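Esterase (uncultured bacterium pCosCE1, PDB 7ATL) hydrolyses carboxylic esters as a family VIII carboxylesterase and also shows promiscuous acyltransferase activity, transferring acyl groups to other acceptors. Local coordinates at residues M76-Q81 with N195-Q200. Sequence-based numbering, arbitrary orientation.
Sequences MRMIEQ and NHWVAQ
With CG turned beside the backbone N (chi1 -89°) and the chain extended beyond it, Met78 lays its side chain across the face of the Trp197 indole, which chi2 of 83° turns broadside to it. Met78 CG sits 3.6 Å from the centroid of the six-membered ring, a CH-pi contact almost on the ring normal, and CE reaches across the same face to within 3.5 Å of Trp197 NE1. The sulfur stands farther off, 4.8 Å from that centroid, in a Met-aromatic contact. A long, flexible, polarisable methionine suits a broad indole; Met78 also touches Leu182, Val185 and Ala186 of helix 174-186, and Trp197 touches Ala186. Gln81, exposed and just past helix 67-80, lays its aliphatic CG against the ring edge, 3.9 Å from Trp197 CZ3; its amide, turned 85° from the ring, suits a position near solvent. Arg77 bends at chi3, and NH1 donates to Trp197 O at 2.8 Å, tilted from the carbonyl plane, while NE donates a hydrogen bond to Ile288 O. Two backbone carbonyls thus fix the rotation of a buried guanidinium. This is helix-helix packing in the helical part of a beta-lactamase-like fold, joining the C-terminal end of helix 67-80, whose start carries a probable SxxK motif, to helix 190-199.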
# COMPACT_ATOMS: atom_id res chain seq x y z
N MET A 76 -12.16 -3.47 8.08
CA MET A 76 -13.00 -2.42 8.68
C MET A 76 -14.48 -2.71 8.38
O MET A 76 -15.36 -2.46 9.25
CB MET A 76 -12.63 -1.04 8.16
CG MET A 76 -11.31 -0.54 8.69
SD MET A 76 -11.02 -0.75 10.45
CE MET A 76 -12.43 0.14 11.11
N ARG A 77 -14.75 -3.27 7.21
CA ARG A 77 -16.13 -3.69 6.87
C ARG A 77 -16.55 -4.83 7.80
O ARG A 77 -17.70 -4.82 8.27
CB ARG A 77 -16.26 -4.04 5.39
CG ARG A 77 -16.19 -2.82 4.49
CD ARG A 77 -16.70 -3.16 3.12
NE ARG A 77 -18.15 -3.21 3.17
CZ ARG A 77 -18.90 -4.21 2.75
NH1 ARG A 77 -18.37 -5.28 2.18
NH2 ARG A 77 -20.21 -4.12 2.90
N MET A 78 -15.66 -5.79 8.05
CA MET A 78 -16.00 -6.98 8.86
C MET A 78 -16.26 -6.49 10.28
O MET A 78 -17.13 -7.03 10.96
CB MET A 78 -14.87 -8.02 8.84
CG MET A 78 -14.98 -9.00 7.70
SD MET A 78 -13.49 -10.00 7.57
CE MET A 78 -13.91 -11.08 6.21
N ILE A 79 -15.51 -5.47 10.68
CA ILE A 79 -15.60 -4.86 12.03
C ILE A 79 -16.93 -4.10 12.16
O ILE A 79 -17.58 -4.23 13.20
CB ILE A 79 -14.37 -3.99 12.29
CG1 ILE A 79 -13.17 -4.85 12.68
CG2 ILE A 79 -14.66 -2.92 13.32
CD1 ILE A 79 -11.83 -4.21 12.44
N GLU A 80 -17.33 -3.36 11.13
CA GLU A 80 -18.65 -2.67 11.08
C GLU A 80 -19.76 -3.68 11.36
O GLU A 80 -20.64 -3.39 12.17
CB GLU A 80 -18.90 -2.04 9.72
CG GLU A 80 -18.50 -0.60 9.68
CD GLU A 80 -18.91 0.05 8.37
OE1 GLU A 80 -19.30 -0.67 7.39
OE2 GLU A 80 -18.79 1.27 8.33
N GLN A 81 -19.69 -4.84 10.72
CA GLN A 81 -20.70 -5.91 10.86
C GLN A 81 -20.50 -6.70 12.16
O GLN A 81 -21.22 -7.68 12.37
CB GLN A 81 -20.57 -6.90 9.71
CG GLN A 81 -20.27 -6.23 8.38
CD GLN A 81 -21.43 -6.34 7.45
OE1 GLN A 81 -22.44 -6.94 7.80
NE2 GLN A 81 -21.29 -5.75 6.28
N ASN A 195 -12.73 -10.37 -2.86
CA ASN A 195 -13.72 -10.27 -3.96
C ASN A 195 -15.09 -9.96 -3.33
O ASN A 195 -15.70 -8.95 -3.72
CB ASN A 195 -13.71 -11.50 -4.88
CG ASN A 195 -14.68 -11.32 -6.03
OD1 ASN A 195 -14.60 -10.35 -6.79
ND2 ASN A 195 -15.63 -12.22 -6.14
N HIS A 196 -15.50 -10.76 -2.34
CA HIS A 196 -16.80 -10.65 -1.62
C HIS A 196 -16.88 -9.37 -0.80
O HIS A 196 -17.96 -8.75 -0.83
CB HIS A 196 -17.07 -11.89 -0.76
CG HIS A 196 -17.26 -13.12 -1.58
ND1 HIS A 196 -17.09 -14.39 -1.05
CD2 HIS A 196 -17.58 -13.29 -2.88
CE1 HIS A 196 -17.31 -15.29 -1.99
NE2 HIS A 196 -17.62 -14.63 -3.12
N TRP A 197 -15.80 -8.95 -0.13
CA TRP A 197 -15.86 -7.84 0.88
C TRP A 197 -15.49 -6.50 0.27
O TRP A 197 -15.93 -5.50 0.82
CB TRP A 197 -15.02 -8.16 2.11
CG TRP A 197 -15.70 -9.19 2.95
CD1 TRP A 197 -15.66 -10.53 2.76
CD2 TRP A 197 -16.60 -8.96 4.03
NE1 TRP A 197 -16.41 -11.16 3.71
CE2 TRP A 197 -17.02 -10.21 4.49
CE3 TRP A 197 -17.06 -7.81 4.69
CZ2 TRP A 197 -17.91 -10.36 5.55
CZ3 TRP A 197 -17.92 -7.95 5.76
CH2 TRP A 197 -18.33 -9.22 6.18
N VAL A 198 -14.76 -6.47 -0.84
CA VAL A 198 -14.32 -5.18 -1.45
C VAL A 198 -14.69 -5.12 -2.93
O VAL A 198 -15.47 -4.22 -3.29
CB VAL A 198 -12.83 -4.93 -1.17
CG1 VAL A 198 -12.33 -3.63 -1.79
CG2 VAL A 198 -12.56 -4.92 0.33
N ALA A 199 -14.17 -6.00 -3.78
CA ALA A 199 -14.23 -5.82 -5.25
C ALA A 199 -15.69 -5.70 -5.73
O ALA A 199 -15.99 -4.80 -6.55
CB ALA A 199 -13.53 -6.96 -5.94
N GLN A 200 -16.57 -6.59 -5.28
CA GLN A 200 -17.99 -6.63 -5.72
C GLN A 200 -18.73 -5.41 -5.17
O GLN A 200 -19.25 -4.64 -5.95
CB GLN A 200 -18.65 -7.97 -5.41
CG GLN A 200 -18.16 -9.08 -6.35
CD GLN A 200 -18.93 -10.37 -6.22
OE1 GLN A 200 -19.52 -10.84 -7.18
NE2 GLN A 200 -18.95 -10.94 -5.02